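Local coordinates for protein thiamin pyrophosphokinase (Geobacillus thermodenitrificans, PDB 3K94) that probably catalyses the transfer of a pyrophosphate group from ATP to thiamin, giving thiamin diphosphate, at residues G33-T36 with L37-A40; G49-D52 with S53-A56; L14-L17 with R18-D21; P73-K76 with D77-D80; G103-L106 with D107-F110. All coordinates share one frame; numbering follows the deposited sequence.

Contact 1: G33-T36 with L37-A40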
loop_
_atom_site.group_PDB
_atom_site.type_symbol
_atom_site.label_atom_id
_atom_site.label_comp_id
_atom_site.label_asym_id
_atom_site.label_seq_id
_atom_site.Cartn_x
_atom_site.Cartn_y
_atom_site.Cartn_z
ATOM N N GLY B 33 -5.355 12.466 -13.885
ATOM C CA GLY B 33 -6.677 11.919 -13.625
ATOM C C GLY B 33 -7.770 12.660 -14.397
ATOM O O GLY B 33 -8.818 12.105 -14.702
ATOM N N THR B 34 -7.527 13.924 -14.711
ATOM C CA THR B 34 -8.488 14.722 -15.468
ATOM C C THR B 34 -8.733 14.163 -16.869
ATOM O O THR B 34 -9.860 14.209 -17.365
ATOM C CB THR B 34 -8.047 16.206 -15.557
ATOM O OG1 THR B 34 -8.137 16.801 -14.259
ATOM C CG2 THR B 34 -8.934 16.982 -16.533
HETATM N N MSE B 35 -7.681 13.644 -17.504
HETATM C CA MSE B 35 -7.812 13.022 -18.824
HETATM C C MSE B 35 -8.727 11.786 -18.779
HETATM O O MSE B 35 -9.499 11.538 -19.710
HETATM C CB MSE B 35 -6.439 12.627 -19.395
HETATM C CG MSE B 35 -5.468 13.753 -19.575
HETATM SE SE MSE B 35 -6.344 15.291 -20.444
HETATM C CE MSE B 35 -6.903 14.422 -22.126
ATOM N N THR B 36 -8.632 11.008 -17.699
ATOM C CA THR B 36 -9.510 9.846 -17.517
ATOM C C THR B 36 -10.977 10.279 -17.502
ATOM O O THR B 36 -11.827 9.654 -18.149
ATOM C CB THR B 36 -9.182 9.084 -16.222
ATOM O OG1 THR B 36 -7.817 8.655 -16.262
ATOM C CG2 THR B 36 -10.101 7.858 -16.050
ATOM N N LEU B 37 -11.265 11.356 -16.773
ATOM C CA LEU B 37 -12.608 11.934 -16.757
ATOM C C LEU B 37 -13.067 12.346 -18.162
ATOM O O LEU B 37 -14.184 12.033 -18.564
ATOM C CB LEU B 37 -12.678 13.133 -15.810
ATOM C CG LEU B 37 -12.348 12.825 -14.340
ATOM C CD1 LEU B 37 -12.277 14.102 -13.506
ATOM C CD2 LEU B 37 -13.360 11.853 -13.752
ATOM N N LEU B 38 -12.208 13.050 -18.895
ATOM C CA LEU B 38 -12.561 13.510 -20.244
ATOM C C LEU B 38 -12.923 12.305 -21.103
ATOM O O LEU B 38 -13.870 12.345 -21.882
ATOM C CB LEU B 38 -11.391 14.257 -20.891
ATOM C CG LEU B 38 -11.607 15.225 -22.065
ATOM C CD1 LEU B 38 -10.440 15.160 -23.035
ATOM C CD2 LEU B 38 -12.912 14.992 -22.805
ATOM N N GLU B 39 -12.154 11.235 -20.952
ATOM C CA GLU B 39 -12.352 10.039 -21.756
ATOM C C GLU B 39 -13.697 9.389 -21.491
ATOM O O GLU B 39 -14.301 8.821 -22.399
ATOM C CB GLU B 39 -11.222 9.035 -21.520
ATOM C CG GLU B 39 -9.891 9.497 -22.069
ATOM C CD GLU B 39 -9.942 9.754 -23.567
ATOM O OE1 GLU B 39 -10.806 9.154 -24.248
ATOM O OE2 GLU B 39 -9.116 10.554 -24.063
ATOM N N ALA B 40 -14.164 9.480 -20.249
ATOM C CA ALA B 40 -15.465 8.927 -19.866
ATOM C C ALA B 40 -16.598 9.885 -20.244
ATOM O O ALA B 40 -17.774 9.561 -20.121
ATOM C CB ALA B 40 -15.496 8.638 -18.374
#
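Gly33 to Ala40 form two turns of alpha-helix, and the backbone supplies all four of the hydrogen bonds between residues 33-36 and 37-40. Each joins an N-H to the carbonyl four residues earlier. Leu37 N lies 3.3 Å from Gly33 O, and Leu38 N lies 3.0 Å from Thr34 O. Glu39 N reaches Met35 O at 2.9 Å, and Ala40 N meets Thr36 O at 3.1 Å.

The apolar contact is made by Met35, present as selenomethionine, and Leu38. They lie side by side and point the same way, with Met35 CE 3.7 Å from Leu38 CD1. Bends at chi2 and chi3 fold the long, flexible Met35 chain back so that its methyl end comes near the leucine, and both rest on helix 56-65, Met35 on Leu62 and Leu38 on Ala65. Leu37 turns to another side, onto Trp27, while its CG lies 3.6 Å from Gly33 O. The Glu39 chain, bent at chi2, brings its methylene CG to 3.1 Å from Met35 O. Thr36 is beta-branched and compact; its OG1 sits beside the backbone N (chi1 -59°), which leaves the methyl CG2 anti to that N and facing Leu14.

The polar end of Glu39, its carboxylate, suits an exposed site, where OE2 makes a long, weak ion pair with Lys61.

An amphipathic helix of this kind is the crossover of a beta-alpha-beta unit, here linking parallel strands 28-30 and 46-48 in the catalytic domain.

Contact 2: G49-D52 with S53-A56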
loop_
_atom_site.group_PDB
_atom_site.type_symbol
_atom_site.label_atom_id
_atom_site.label_comp_id
_atom_site.label_asym_id
_atom_site.label_seq_id
_atom_site.Cartn_x
_atom_site.Cartn_y
_atom_site.Cartn_z
ATOM N N GLY B 49 -3.737 20.550 -10.013
ATOM C CA GLY B 49 -2.472 20.135 -10.590
ATOM C C GLY B 49 -1.985 21.106 -11.649
ATOM O O GLY B 49 -2.678 22.075 -11.994
ATOM N N ASP B 50 -0.783 20.850 -12.149
ATOM C CA ASP B 50 -0.193 21.625 -13.229
ATOM C C ASP B 50 -0.377 20.880 -14.532
ATOM O O ASP B 50 -0.486 19.653 -14.545
ATOM C CB ASP B 50 1.306 21.827 -12.995
ATOM C CG ASP B 50 1.598 22.819 -11.890
ATOM O OD1 ASP B 50 0.733 23.676 -11.593
ATOM O OD2 ASP B 50 2.703 22.739 -11.321
ATOM N N PHE B 51 -0.378 21.620 -15.633
ATOM C CA PHE B 51 -0.480 21.004 -16.950
ATOM C C PHE B 51 0.811 20.306 -17.405
ATOM O O PHE B 51 0.806 19.560 -18.388
ATOM C CB PHE B 51 -0.933 22.028 -17.985
ATOM C CG PHE B 51 -2.273 22.626 -17.693
ATOM C CD1 PHE B 51 -2.378 23.925 -17.211
ATOM C CD2 PHE B 51 -3.432 21.892 -17.892
ATOM C CE1 PHE B 51 -3.617 24.485 -16.941
ATOM C CE2 PHE B 51 -4.674 22.447 -17.621
ATOM C CZ PHE B 51 -4.764 23.744 -17.144
ATOM N N ASP B 52 1.911 20.538 -16.695
ATOM C CA ASP B 52 3.159 19.833 -16.986
ATOM C C ASP B 52 2.998 18.327 -16.748
ATOM O O ASP B 52 3.783 17.509 -17.245
ATOM C CB ASP B 52 4.287 20.365 -16.106
ATOM C CG ASP B 52 4.844 21.679 -16.601
ATOM O OD1 ASP B 52 4.333 22.188 -17.624
ATOM O OD2 ASP B 52 5.798 22.193 -15.971
ATOM N N SER B 53 1.978 17.975 -15.974
ATOM C CA SER B 53 1.722 16.586 -15.611
ATOM C C SER B 53 0.918 15.831 -16.669
ATOM O O SER B 53 0.630 14.644 -16.502
ATOM C CB SER B 53 1.005 16.512 -14.260
ATOM O OG SER B 53 1.824 17.035 -13.230
ATOM N N LEU B 54 0.551 16.518 -17.748
ATOM C CA LEU B 54 -0.143 15.868 -18.855
ATOM C C LEU B 54 0.701 15.987 -20.121
ATOM O O LEU B 54 1.455 16.938 -20.264
ATOM C CB LEU B 54 -1.511 16.514 -19.086
ATOM C CG LEU B 54 -2.240 17.184 -17.915
ATOM C CD1 LEU B 54 -3.550 17.805 -18.393
ATOM C CD2 LEU B 54 -2.506 16.219 -16.793
ATOM N N PRO B 55 0.588 15.013 -21.042
ATOM C CA PRO B 55 1.275 15.165 -22.334
ATOM C C PRO B 55 0.733 16.387 -23.084
ATOM O O PRO B 55 -0.428 16.754 -22.892
ATOM C CB PRO B 55 0.907 13.881 -23.087
ATOM C CG PRO B 55 0.547 12.879 -22.000
ATOM C CD PRO B 55 -0.067 13.701 -20.896
ATOM N N ALA B 56 1.548 17.001 -23.936
ATOM C CA ALA B 56 1.108 18.185 -24.647
ATOM C C ALA B 56 -0.182 17.916 -25.417
ATOM O O ALA B 56 -1.098 18.740 -25.403
ATOM C CB ALA B 56 2.205 18.700 -25.573
HETATM O O HOH W 1 0.724 18.764 -11.169
#
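A single 3-10 turn, in the loop that carries the chain from strand 46-48 to helix 56-65, brings Phe51 against Leu54 and Ser53 back over Asp50. Two backbone bonds close it, each spanning three residues. Leu54 N donates to Phe51 O at 3.1 Å in a nearly straight bond (164° at the hydrogen), although the donor stands well above the carbonyl plane, as the tight winding demands. The other, from Ser53 N to Asp50 O, is weak at 3.3 Å.

The turn is entered from Gly49, whose backbone angles would jam a CB against the preceding carbonyl oxygen, and it leads to Pro55 at the N-cap of the next helix, which has no need of an N-H there.

On the apolar side, Leu54 CD1 approaches the edge of the Phe51 ring, near its plane, and lies 4.1 Å from CD2. Both side chains also touch Val59, so this pair seats the turn on the helix that follows. Asp50 turns its carboxylate away from the turn, and OD1 accepts a hydrogen bond from Ala74 N.

Ser53 suits its place by being small and polar. Its OG is anti to the carbonyl carbon and beside the backbone N (chi1 -63°), on the side where a water bridges the turn: that water accepts from Asp50 N at 2.8 Å and lies 2.9 Å from Ser53 OG.

Contact 3: L14-L17 with R18-D21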
loop_
_atom_site.group_PDB
_atom_site.type_symbol
_atom_site.label_atom_id
_atom_site.label_comp_id
_atom_site.label_asym_id
_atom_site.label_seq_id
_atom_site.Cartn_x
_atom_site.Cartn_y
_atom_site.Cartn_z
ATOM N N LEU B 14 -7.426 1.531 -12.181
ATOM C CA LEU B 14 -8.736 2.174 -12.004
ATOM C C LEU B 14 -9.878 1.191 -12.233
ATOM O O LEU B 14 -9.809 0.373 -13.133
ATOM C CB LEU B 14 -8.913 3.327 -13.000
ATOM C CG LEU B 14 -7.934 4.502 -12.991
ATOM C CD1 LEU B 14 -8.215 5.417 -14.178
ATOM C CD2 LEU B 14 -8.005 5.274 -11.697
ATOM N N PRO B 15 -10.945 1.283 -11.424
ATOM C CA PRO B 15 -12.164 0.578 -11.837
ATOM C C PRO B 15 -12.753 1.259 -13.071
ATOM O O PRO B 15 -12.291 2.343 -13.460
ATOM C CB PRO B 15 -13.128 0.788 -10.663
ATOM C CG PRO B 15 -12.441 1.674 -9.674
ATOM C CD PRO B 15 -11.165 2.189 -10.284
ATOM N N ASP B 16 -13.753 0.632 -13.676
ATOM C CA ASP B 16 -14.555 1.284 -14.706
ATOM C C ASP B 16 -15.417 2.353 -14.020
ATOM O O ASP B 16 -16.324 2.039 -13.248
ATOM C CB ASP B 16 -15.437 0.248 -15.428
ATOM C CG ASP B 16 -16.376 0.875 -16.466
ATOM O OD1 ASP B 16 -16.355 2.108 -16.663
ATOM O OD2 ASP B 16 -17.142 0.116 -17.091
ATOM N N LEU B 17 -15.122 3.616 -14.299
ATOM C CA LEU B 17 -15.759 4.726 -13.591
ATOM C C LEU B 17 -17.251 4.849 -13.885
ATOM O O LEU B 17 -18.001 5.458 -13.116
ATOM C CB LEU B 17 -15.048 6.040 -13.925
ATOM C CG LEU B 17 -13.578 6.106 -13.494
ATOM C CD1 LEU B 17 -13.038 7.506 -13.747
ATOM C CD2 LEU B 17 -13.426 5.706 -12.025
ATOM N N ARG B 18 -17.691 4.266 -14.996
ATOM C CA ARG B 18 -19.104 4.305 -15.322
ATOM C C ARG B 18 -19.918 3.686 -14.199
ATOM O O ARG B 18 -21.069 4.050 -13.981
ATOM C CB ARG B 18 -19.382 3.580 -16.631
ATOM C CG ARG B 18 -18.776 4.255 -17.844
ATOM C CD ARG B 18 -18.984 3.401 -19.072
ATOM N NE ARG B 18 -19.051 1.989 -18.712
ATOM C CZ ARG B 18 -18.939 0.987 -19.577
ATOM N NH1 ARG B 18 -18.749 1.239 -20.866
ATOM N NH2 ARG B 18 -19.015 -0.268 -19.149
ATOM N N PHE B 19 -19.322 2.754 -13.473
ATOM C CA PHE B 19 -20.076 2.086 -12.417
ATOM C C PHE B 19 -20.052 2.875 -11.122
ATOM O O PHE B 19 -20.750 2.539 -10.172
ATOM C CB PHE B 19 -19.605 0.641 -12.231
ATOM C CG PHE B 19 -19.931 -0.237 -13.406
ATOM C CD1 PHE B 19 -21.254 -0.530 -13.719
ATOM C CD2 PHE B 19 -18.928 -0.743 -14.217
ATOM C CE1 PHE B 19 -21.569 -1.320 -14.810
ATOM C CE2 PHE B 19 -19.236 -1.542 -15.306
ATOM C CZ PHE B 19 -20.560 -1.827 -15.605
ATOM N N TYR B 20 -19.265 3.948 -11.105
ATOM C CA TYR B 20 -19.228 4.841 -9.954
ATOM C C TYR B 20 -19.874 6.183 -10.262
ATOM O O TYR B 20 -19.745 7.131 -9.495
ATOM C CB TYR B 20 -17.788 5.035 -9.464
ATOM C CG TYR B 20 -17.249 3.799 -8.785
ATOM C CD1 TYR B 20 -17.416 3.603 -7.419
ATOM C CD2 TYR B 20 -16.615 2.801 -9.519
ATOM C CE1 TYR B 20 -16.932 2.450 -6.796
ATOM C CE2 TYR B 20 -16.149 1.646 -8.908
ATOM C CZ TYR B 20 -16.298 1.486 -7.551
ATOM O OH TYR B 20 -15.822 0.344 -6.959
ATOM N N ASP B 21 -20.572 6.261 -11.387
ATOM C CA ASP B 21 -21.196 7.519 -11.815
ATOM C C ASP B 21 -22.659 7.564 -11.376
ATOM O O ASP B 21 -23.283 6.535 -11.197
ATOM C CB ASP B 21 -21.080 7.666 -13.332
ATOM C CG ASP B 21 -21.615 8.995 -13.842
ATOM O OD1 ASP B 21 -21.510 10.020 -13.129
ATOM O OD2 ASP B 21 -22.134 9.002 -14.970
#
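Asp16 and Leu17 start a 3-10 turn in which Phe19 N donates to Asp16 O at 3.1 Å and Tyr20 N to Leu17 O at 2.8 Å. The Asp16 carboxylate stays beside the turn because its CG stands anti to the backbone N (chi1 176°), and each oxygen has its own task. OD1 accepts Arg18 N at 3.0 Å, met from above the carboxylate plane, which makes an Asx turn. OD2 forms a salt bridge with Arg18 NH2 at 2.8 Å, the two flat groups being turned 54° apart; a bend at chi3 folds the arginine back to it. The same OD2 lies 3.2 Å from CE2 of Phe19.

A leucine in place of Asp16 would probably leave Arg18 without its charged mate and its backbone N without this acceptor, freeing the guanidinium to swing.

Farther in, Pro15 crosses Tyr20 at about a right angle, its CB 3.6 Å from CE2. The rigid proline and broad phenol both pack on Val127, and buried Leu17 covers Val6. Such an Asx-started 3-10 turn is a compact way to shape a connection, here the one between parallel strands 4-6 and 28-30.

Contact 4: P73-K76 with D77-D80; sequences PAEK and DKTD
Glu75 and Lys78 lie side by side, each with its CG anti to its own carbonyl carbon (chi1 -63° and -78°). Glu75 then runs extended beyond CG, while Lys78 stays nearly straight until a bend at chi4. The glutamate OE1 comes 3.9 Å from Lys78 CD, so the acid touches the aliphatic part of the lysine. The charged ends remain farther apart, with OE1 4.4 Å from NZ, beyond a salt bridge. Both chains also touch Ile83 of helix 80-88.

What places them is a type II beta turn from Glu75 to Lys78. Its closing bond, from Lys78 N to Glu75 O, is weak at 3.4 Å. Asp77 occupies the third position with positive phi (73°), a conformation that glycine and asparagine adopt most readily and aspartate, with its short side chain, can tolerate.

A water fills the mouth of the turn. It accepts from Glu75 N at 2.8 Å, and it stands 2.9 Å from Lys78 O and 2.7 Å from Asp80 OD1, in a setting that holds more acceptors than its protons can serve at once. Asp80 OD1 also sits 3.3 Å from the methyl CB of Ala74, where a small side chain leaves room for the carboxylate; OD2 lies near the carboxylate of Asp31, a like charge. Just before Asp80, Thr79 is the N-cap of helix 80-88, its OG1 bonded to Glu82 N.

One weak backbone bond thus closes the turn, a water joins its two arms, and the opposite charges of Glu75 and Lys78 probably attract only loosely.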
loop_
_atom_site.group_PDB
_atom_site.type_symbol
_atom_site.label_atom_id
_atom_site.label_comp_id
_atom_site.label_asym_id
_atom_site.label_seq_id
_atom_site.Cartn_x
_atom_site.Cartn_y
_atom_site.Cartn_z
ATOM N N PRO B 73 -3.810 25.322 -9.411
ATOM C CA PRO B 73 -2.408 24.979 -9.652
ATOM C C PRO B 73 -1.813 24.197 -8.494
ATOM O O PRO B 73 -2.304 24.298 -7.371
ATOM C CB PRO B 73 -1.738 26.350 -9.774
ATOM C CG PRO B 73 -2.584 27.243 -8.945
ATOM C CD PRO B 73 -3.991 26.759 -9.146
ATOM N N ALA B 74 -0.776 23.414 -8.778
ATOM C CA ALA B 74 -0.054 22.710 -7.739
ATOM C C ALA B 74 0.503 23.707 -6.734
ATOM O O ALA B 74 0.871 24.829 -7.090
ATOM C CB ALA B 74 1.064 21.871 -8.342
ATOM N N GLU B 75 0.550 23.297 -5.474
ATOM C CA GLU B 75 1.073 24.147 -4.420
ATOM C C GLU B 75 2.348 23.551 -3.847
ATOM O O GLU B 75 2.486 22.325 -3.771
ATOM C CB GLU B 75 0.037 24.315 -3.316
ATOM C CG GLU B 75 -1.245 25.014 -3.760
ATOM C CD GLU B 75 -2.263 25.132 -2.635
ATOM O OE1 GLU B 75 -1.861 25.076 -1.449
ATOM O OE2 GLU B 75 -3.465 25.285 -2.936
ATOM N N LYS B 76 3.279 24.414 -3.444
ATOM C CA LYS B 76 4.512 23.953 -2.814
ATOM C C LYS B 76 4.224 23.186 -1.525
ATOM O O LYS B 76 3.392 23.603 -0.714
ATOM C CB LYS B 76 5.437 25.133 -2.510
ATOM C CG LYS B 76 5.975 25.857 -3.732
ATOM C CD LYS B 76 7.485 26.072 -3.621
ATOM C CE LYS B 76 7.878 26.691 -2.286
ATOM N NZ LYS B 76 7.357 28.075 -2.134
ATOM N N ASP B 77 4.908 22.061 -1.345
ATOM C CA ASP B 77 4.835 21.307 -0.090
ATOM C C ASP B 77 3.522 20.548 0.146
ATOM O O ASP B 77 3.253 20.090 1.262
ATOM C CB ASP B 77 5.121 22.230 1.096
ATOM C CG ASP B 77 6.531 22.775 1.074
ATOM O OD1 ASP B 77 7.477 21.956 1.093
ATOM O OD2 ASP B 77 6.689 24.015 1.034
ATOM N N LYS B 78 2.719 20.418 -0.908
ATOM C CA LYS B 78 1.478 19.658 -0.863
ATOM C C LYS B 78 1.325 18.883 -2.170
ATOM O O LYS B 78 1.683 19.382 -3.230
ATOM C CB LYS B 78 0.291 20.602 -0.714
ATOM C CG LYS B 78 0.037 21.164 0.672
ATOM C CD LYS B 78 -1.350 21.832 0.681
ATOM C CE LYS B 78 -1.824 22.196 2.076
ATOM N NZ LYS B 78 -1.127 23.409 2.567
ATOM N N THR B 79 0.793 17.668 -2.106
ATOM C CA THR B 79 0.492 16.943 -3.332
ATOM C C THR B 79 -0.825 17.462 -3.899
ATOM O O THR B 79 -1.604 18.107 -3.198
ATOM C CB THR B 79 0.387 15.422 -3.112
ATOM O OG1 THR B 79 -0.720 15.140 -2.257
ATOM C CG2 THR B 79 1.661 14.874 -2.474
ATOM N N ASP B 80 -1.069 17.173 -5.169
ATOM C CA ASP B 80 -2.300 17.588 -5.817
ATOM C C ASP B 80 -3.525 16.885 -5.234
ATOM O O ASP B 80 -4.606 17.463 -5.179
ATOM C CB ASP B 80 -2.191 17.357 -7.322
ATOM C CG ASP B 80 -1.060 18.162 -7.939
ATOM O OD1 ASP B 80 -0.756 19.247 -7.402
ATOM O OD2 ASP B 80 -0.466 17.714 -8.943
HETATM O O HOH W 2 -0.115 20.579 -5.160
#

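Contact 5: G103-L106 with D107-F110; sequences GGRL and DHLF
Arg105 folds over Asp107 and His108 at the N-terminal end of helix 106-118, on a face that meets the second subunit of the dimer. The guanidinium and the Asp107 carboxylate are turned 50° apart, and NH2 donates to OD2 at 2.9 Å in a salt bridge. OD2 accepts through its syn lone pair, although it lies somewhat out of the guanidinium plane (22°). Asp107 reaches back because its CG takes the crowded position between the backbone N and the carbonyl carbon (chi1 54°). Its OD2 has a further partner in Ser153 OG of the second subunit.

His108 meets the same arginine at two levels. Its NE2 lies over one face of the guanidinium, 3.6 Å from NH1, whereas Arg105 CB stands over the imidazole face in a CH-pi contact, 4.3 Å from the ring centroid. A long side chain with an aliphatic stem and a flat charged end serves both. The second subunit adds a hydrogen bond from Arg105 NE to its Ser209 and a cation-pi contact with its Tyr151.

Replacing Arg105 with an alanine would remove the guanidinium and is likely to leave Asp107 without its charged mate, His108 NE2 without the flat group it lies against, and Tyr151 of the second subunit without its cation.

Behind this polar group the backbone winds into the helix: His108 N donates to Arg105 O at 3.1 Å, and Phe110 N to Leu106 O at 3.0 Å. The Phe110 ring turns its edge to that same carbonyl, with CD2 3.1 Å from Leu106 O.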
loop_
_atom_site.group_PDB
_atom_site.type_symbol
_atom_site.label_atom_id
_atom_site.label_comp_id
_atom_site.label_asym_id
_atom_site.label_seq_id
_atom_site.Cartn_x
_atom_site.Cartn_y
_atom_site.Cartn_z
ATOM N N GLY B 103 -0.879 2.214 -6.502
ATOM C CA GLY B 103 0.034 1.717 -7.518
ATOM C C GLY B 103 1.260 2.589 -7.755
ATOM O O GLY B 103 1.305 3.743 -7.323
ATOM N N GLY B 104 2.260 2.030 -8.437
ATOM C CA GLY B 104 3.449 2.784 -8.792
ATOM C C GLY B 104 4.346 3.041 -7.595
ATOM O O GLY B 104 4.714 2.118 -6.888
ATOM N N ARG B 105 4.711 4.298 -7.369
ATOM C CA ARG B 105 5.552 4.635 -6.230
ATOM C C ARG B 105 4.741 4.496 -4.951
ATOM O O ARG B 105 3.700 5.121 -4.795
ATOM C CB ARG B 105 6.143 6.042 -6.377
ATOM C CG ARG B 105 7.299 6.095 -7.374
ATOM C CD ARG B 105 7.806 7.533 -7.601
ATOM N NE ARG B 105 8.072 8.239 -6.345
ATOM C CZ ARG B 105 8.062 9.566 -6.229
ATOM N NH1 ARG B 105 7.801 10.312 -7.295
ATOM N NH2 ARG B 105 8.305 10.145 -5.055
ATOM N N LEU B 106 5.218 3.659 -4.038
ATOM C CA LEU B 106 4.473 3.362 -2.817
ATOM C C LEU B 106 4.343 4.560 -1.885
ATOM O O LEU B 106 3.405 4.610 -1.097
ATOM C CB LEU B 106 5.137 2.198 -2.057
ATOM C CG LEU B 106 5.027 0.798 -2.669
ATOM C CD1 LEU B 106 5.850 -0.182 -1.848
ATOM C CD2 LEU B 106 3.565 0.339 -2.775
ATOM N N ASP B 107 5.289 5.510 -1.939
ATOM C CA ASP B 107 5.179 6.696 -1.083
ATOM C C ASP B 107 3.916 7.505 -1.412
ATOM O O ASP B 107 3.362 8.182 -0.548
ATOM C CB ASP B 107 6.451 7.578 -1.086
ATOM C CG ASP B 107 6.906 7.991 -2.484
ATOM O OD1 ASP B 107 6.399 7.468 -3.491
ATOM O OD2 ASP B 107 7.819 8.835 -2.568
ATOM N N HIS B 108 3.432 7.390 -2.645
ATOM C CA HIS B 108 2.153 8.019 -3.007
ATOM C C HIS B 108 0.960 7.394 -2.277
ATOM O O HIS B 108 0.141 8.104 -1.679
ATOM C CB HIS B 108 1.930 8.002 -4.526
ATOM C CG HIS B 108 2.898 8.861 -5.282
ATOM N ND1 HIS B 108 3.099 8.743 -6.644
ATOM C CD2 HIS B 108 3.735 9.840 -4.863
ATOM C CE1 HIS B 108 4.015 9.614 -7.029
ATOM N NE2 HIS B 108 4.419 10.291 -5.966
ATOM N N LEU B 109 0.864 6.068 -2.316
ATOM C CA LEU B 109 -0.202 5.378 -1.592
ATOM C C LEU B 109 -0.135 5.670 -0.089
ATOM O O LEU B 109 -1.144 5.932 0.563
ATOM C CB LEU B 109 -0.148 3.867 -1.825
ATOM C CG LEU B 109 -1.030 3.055 -0.865
ATOM C CD1 LEU B 109 -2.504 3.332 -1.065
ATOM C CD2 LEU B 109 -0.758 1.558 -0.992
ATOM N N PHE B 110 1.060 5.636 0.461
ATOM C CA PHE B 110 1.186 5.781 1.910
ATOM C C PHE B 110 0.904 7.206 2.337
ATOM O O PHE B 110 0.302 7.430 3.374
ATOM C CB PHE B 110 2.543 5.271 2.401
ATOM C CG PHE B 110 2.595 3.772 2.512
ATOM C CD1 PHE B 110 2.087 3.134 3.629
ATOM C CD2 PHE B 110 3.099 3.006 1.485
ATOM C CE1 PHE B 110 2.117 1.764 3.724
ATOM C CE2 PHE B 110 3.127 1.630 1.576
ATOM C CZ PHE B 110 2.638 1.009 2.690
#

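All five contacts are local and follow one another in series along the chain; none nests in or crosses another. Contact 3 comes first, closing a turn between strands 4-6 and 28-30. Contact 1 then winds the helix that leads to strand 46-48, and its Thr36 packs on Leu14 and Leu17 of contact 3. Contact 2 closes the loop after that strand; its Leu54 meets Met35 of contact 1. Contact 4 closes the turn between strand 71-72 and helix 80-88, and lies against contact 2 through Asp50 and Ala74. Contact 5 starts helix 106-118, touching none of the others, its nearest atoms about 6 Å from contact 4, and ties the catalytic domain to the second subunit.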